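Side-chain contacts in mitogen (Streptococcus dysgalactiae, PDB 2J4X), which is a bacterial superantigen of the staphylococcal/streptococcal toxin family that binds zinc and probably acts as a toxin by stimulating T cells: residues F137-I140 with D141-R145; H185-Y188 with T189-E192. All coordinates share one frame; numbering follows the deposited sequence.

Interaction 1 of 2, residues F137-I140 with D141-R145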
# COMPACT_ATOMS: atom_id res chain seq x y z
N PHE A 137 2.01 4.29 3.81
CA PHE A 137 1.45 4.73 2.54
C PHE A 137 1.23 3.46 1.68
O PHE A 137 0.26 3.37 0.92
CB PHE A 137 2.42 5.68 1.83
CG PHE A 137 2.07 5.94 0.39
CD1 PHE A 137 0.98 6.73 0.05
CD2 PHE A 137 2.80 5.33 -0.64
CE1 PHE A 137 0.63 6.91 -1.28
CE2 PHE A 137 2.44 5.52 -1.98
CZ PHE A 137 1.35 6.30 -2.28
N GLN A 138 2.13 2.47 1.81
CA GLN A 138 2.01 1.24 1.05
C GLN A 138 0.66 0.57 1.29
O GLN A 138 0.05 0.07 0.33
CB GLN A 138 3.11 0.25 1.42
CG GLN A 138 2.86 -1.10 0.75
CD GLN A 138 3.94 -2.13 1.00
OE1 GLN A 138 3.92 -3.21 0.42
NE2 GLN A 138 4.88 -1.80 1.87
N GLU A 139 0.21 0.56 2.55
CA GLU A 139 -1.08 -0.03 2.91
C GLU A 139 -2.24 0.68 2.22
O GLU A 139 -3.11 0.03 1.64
CB GLU A 139 -1.32 -0.00 4.41
CG GLU A 139 -2.71 -0.58 4.77
CD GLU A 139 -3.05 -0.54 6.25
OE1 GLU A 139 -2.13 -0.59 7.09
OE2 GLU A 139 -4.24 -0.48 6.56
N ILE A 140 -2.28 2.01 2.33
CA ILE A 140 -3.32 2.81 1.67
C ILE A 140 -3.29 2.56 0.15
O ILE A 140 -4.32 2.26 -0.45
CB ILE A 140 -3.09 4.32 1.87
CG1 ILE A 140 -3.14 4.66 3.36
CG2 ILE A 140 -4.13 5.11 1.09
CD1 ILE A 140 -2.87 6.13 3.65
N ASP A 141 -2.11 2.67 -0.45
CA ASP A 141 -1.97 2.51 -1.90
C ASP A 141 -2.44 1.15 -2.39
O ASP A 141 -3.20 1.07 -3.35
CB ASP A 141 -0.50 2.77 -2.30
CG ASP A 141 -0.34 2.97 -3.81
OD1 ASP A 141 -1.23 3.59 -4.43
OD2 ASP A 141 0.69 2.54 -4.37
N VAL A 142 -1.98 0.10 -1.73
CA VAL A 142 -2.36 -1.27 -2.08
C VAL A 142 -3.84 -1.56 -1.87
O VAL A 142 -4.47 -2.20 -2.71
CB VAL A 142 -1.52 -2.30 -1.26
CG1 VAL A 142 -2.14 -3.71 -1.40
CG2 VAL A 142 -0.05 -2.26 -1.73
N ARG A 143 -4.42 -1.13 -0.76
CA ARG A 143 -5.84 -1.37 -0.54
C ARG A 143 -6.68 -0.53 -1.54
O ARG A 143 -7.74 -0.99 -2.04
CB ARG A 143 -6.20 -1.02 0.91
CG ARG A 143 -5.52 -1.91 1.95
CD ARG A 143 -5.89 -1.49 3.37
NE ARG A 143 -7.32 -1.63 3.64
CZ ARG A 143 -7.91 -1.21 4.75
NH1 ARG A 143 -7.20 -0.64 5.70
NH2 ARG A 143 -9.21 -1.37 4.93
N LEU A 144 -6.23 0.68 -1.84
CA LEU A 144 -6.96 1.54 -2.76
C LEU A 144 -6.95 0.93 -4.14
O LEU A 144 -7.97 0.93 -4.83
CB LEU A 144 -6.36 2.96 -2.81
CG LEU A 144 -7.09 3.96 -3.72
CD1 LEU A 144 -7.01 5.36 -3.13
CD2 LEU A 144 -6.51 3.91 -5.11
N ARG A 145 -5.79 0.41 -4.56
CA ARG A 145 -5.69 -0.20 -5.89
C ARG A 145 -6.52 -1.47 -5.97
O ARG A 145 -7.23 -1.67 -6.95
CB ARG A 145 -4.22 -0.51 -6.24
CG ARG A 145 -3.40 0.73 -6.50
CD ARG A 145 -1.94 0.41 -6.71
NE ARG A 145 -1.11 1.61 -6.65
CZ ARG A 145 -0.30 2.02 -7.61
NH1 ARG A 145 -0.18 1.34 -8.74
NH2 ARG A 145 0.42 3.11 -7.43

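Interaction 2 of 2, residues H185-Y188 with T189-E192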
# COMPACT_ATOMS: atom_id res chain seq x y z
N HIS A 185 4.76 1.69 -9.90
CA HIS A 185 4.96 0.86 -8.70
C HIS A 185 5.81 1.69 -7.74
O HIS A 185 7.03 1.77 -7.89
CB HIS A 185 5.69 -0.44 -9.02
CG HIS A 185 5.71 -1.40 -7.88
ND1 HIS A 185 5.78 -0.98 -6.56
CD2 HIS A 185 5.63 -2.75 -7.84
CE1 HIS A 185 5.74 -2.03 -5.76
NE2 HIS A 185 5.66 -3.12 -6.51
N PRO A 186 5.17 2.34 -6.75
CA PRO A 186 5.98 3.14 -5.83
C PRO A 186 7.08 2.33 -5.15
O PRO A 186 7.04 1.10 -5.14
CB PRO A 186 4.95 3.66 -4.82
CG PRO A 186 3.70 3.76 -5.63
CD PRO A 186 3.74 2.47 -6.44
N ASN A 187 8.07 3.03 -4.61
CA ASN A 187 9.17 2.42 -3.87
C ASN A 187 8.71 2.36 -2.42
O ASN A 187 8.73 3.37 -1.70
CB ASN A 187 10.43 3.28 -3.94
CG ASN A 187 11.61 2.63 -3.23
OD1 ASN A 187 11.45 1.62 -2.53
ND2 ASN A 187 12.79 3.21 -3.40
N TYR A 188 8.31 1.18 -1.99
CA TYR A 188 7.80 1.02 -0.63
C TYR A 188 8.89 0.71 0.41
O TYR A 188 8.60 0.60 1.60
CB TYR A 188 6.74 -0.10 -0.59
CG TYR A 188 5.55 0.07 -1.52
CD1 TYR A 188 4.83 1.26 -1.55
CD2 TYR A 188 5.11 -0.99 -2.30
CE1 TYR A 188 3.68 1.38 -2.33
CE2 TYR A 188 3.97 -0.90 -3.08
CZ TYR A 188 3.25 0.28 -3.09
OH TYR A 188 2.08 0.36 -3.84
N THR A 189 10.13 0.59 -0.04
CA THR A 189 11.21 0.28 0.89
C THR A 189 11.47 1.37 1.95
O THR A 189 12.14 1.11 2.95
CB THR A 189 12.52 -0.04 0.11
OG1 THR A 189 12.84 1.04 -0.77
CG2 THR A 189 12.36 -1.32 -0.71
N ASP A 190 10.92 2.57 1.78
CA ASP A 190 11.13 3.64 2.76
C ASP A 190 10.15 3.72 3.93
O ASP A 190 10.28 4.60 4.78
CB ASP A 190 11.20 5.02 2.08
CG ASP A 190 10.10 5.24 1.08
OD1 ASP A 190 8.91 5.13 1.46
OD2 ASP A 190 10.44 5.52 -0.10
N ASN A 191 9.19 2.80 3.98
CA ASN A 191 8.22 2.78 5.07
C ASN A 191 7.58 4.11 5.31
O ASN A 191 7.39 4.48 6.46
CB ASN A 191 8.86 2.34 6.37
CG ASN A 191 9.14 0.88 6.41
OD1 ASN A 191 8.25 0.08 6.17
ND2 ASN A 191 10.39 0.50 6.71
N GLU A 192 7.26 4.84 4.26
CA GLU A 192 6.62 6.13 4.43
C GLU A 192 5.33 5.83 5.19
O GLU A 192 4.66 4.85 4.87
CB GLU A 192 6.30 6.74 3.06
CG GLU A 192 6.22 8.25 3.06
CD GLU A 192 5.58 8.84 1.79
OE1 GLU A 192 5.75 8.24 0.70
OE2 GLU A 192 4.94 9.93 1.90

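Interaction 1 of 2, residues F137-I140 with D141-R145
Asp141, whose CB lies over the Phe137 ring, has its OD1 gripped twice: Arg145 NE donates to it at 3.0 Å, and Trp168 NE1 is a second donor. The arginine nitrogen reaches OD1 from above the carboxylate plane, 44° out of it, although OD1 lies in the plane of the guanidinium. OD2 takes the hydroxyl of Tyr188, so this buried carboxylate is held from several directions, which would be expected to stabilise its charge. Phe137 CG stands anti to its backbone N (chi1 167°), which turns the ring along the helix under Asp141 CB; the CH-pi contact puts that CB 4.2 Å from the Phe137 ring centroid. One turn apart on helix 137-150 of the beta-grasp domain, the two are also joined by the bond from Asp141 N to Phe137 O, 2.8 Å. On the side facing strand 126-132, Glu139 and Arg143 run alongside each other, with Glu139 CG 3.6 Å from Arg143 CD. Glu139 OE2 uses its anti lone pair to accept from Arg143 NH1 at 3.1 Å, a salt bridge between nearly coplanar groups; NH1 also reaches Thr129 O. Gln138 CG packs against Val142 CG2, 4.0 Å away, while its amide bonds to the backbone of Leu77 and Asp93.

Interaction 2 of 2, residues H185-Y188 with T189-E192
Tyr188, whose backbone O accepts from Asn191 N, carries the carbonyl O of Pro186 over the centre of one ring face, 3.9 Å above the plane; the side chains of Gln138 and Val142 also touch this residue. The same Pro186 O takes a bond from His185 ND1 at 2.8 Å, in the carbonyl plane and on a lone pair, which helps to orient the imidazole. Residues 188-191 form a type I beta turn in the loop between strands 177-181 and 193-195: Asn191 N lies 3.3 Å from Tyr188 O, above the carbonyl plane, and Asn191 itself has a left-handed backbone conformation. An Asx turn leads into it. With CG anti to its backbone N (chi1 -178°), Asn187 brings OD1 to within 3.0 Å of Thr189 N, and the donor is tilted 32° from the plane of the amide carbonyl. Thr189 OG1 also faces OD1, at a separation too short to be trusted in detail. The other end of the amide, ND2, bonds to a glycerol, probably from the crystallisation liquor. A second Asx turn follows at the exit: Asp190 swings CG between its backbone N and carbonyl carbon (chi1 47°), and OD1 accepts from Glu192 N at 3.3 Å through its anti lone pair. Asp190 OD2 meanwhile sits 3.2 Å from another acceptor, Asn187 O, a proximity that might raise the acid's pKa. From the last position of the turn, Asn191 OD1 accepts a hydrogen bond from the backbone N of Leu96.

Interaction 1 comes first along the chain, on helix 137-150; interaction 2 follows in the loop before strand 193-195. Their centres are 11 Å apart, both in the beta-grasp domain, and they touch directly. Pro186 packs on Asp141 and Arg145, and Tyr188 OH also bonds to Tyr14 OH of helix 7-14. At the start of the helix, Phe137 N lies 2.9 Å from Glu192 O, next to the small sheet of strands 134-136 and 193-195. Thr189 and Asn191 meet residues of the OB-fold domain, as does Gln138, so helix and loop together bridge the two domains. The helix comes near the zinc site at Leu144, its side chain about 11 Å from the zinc ion; the loop lies away from it.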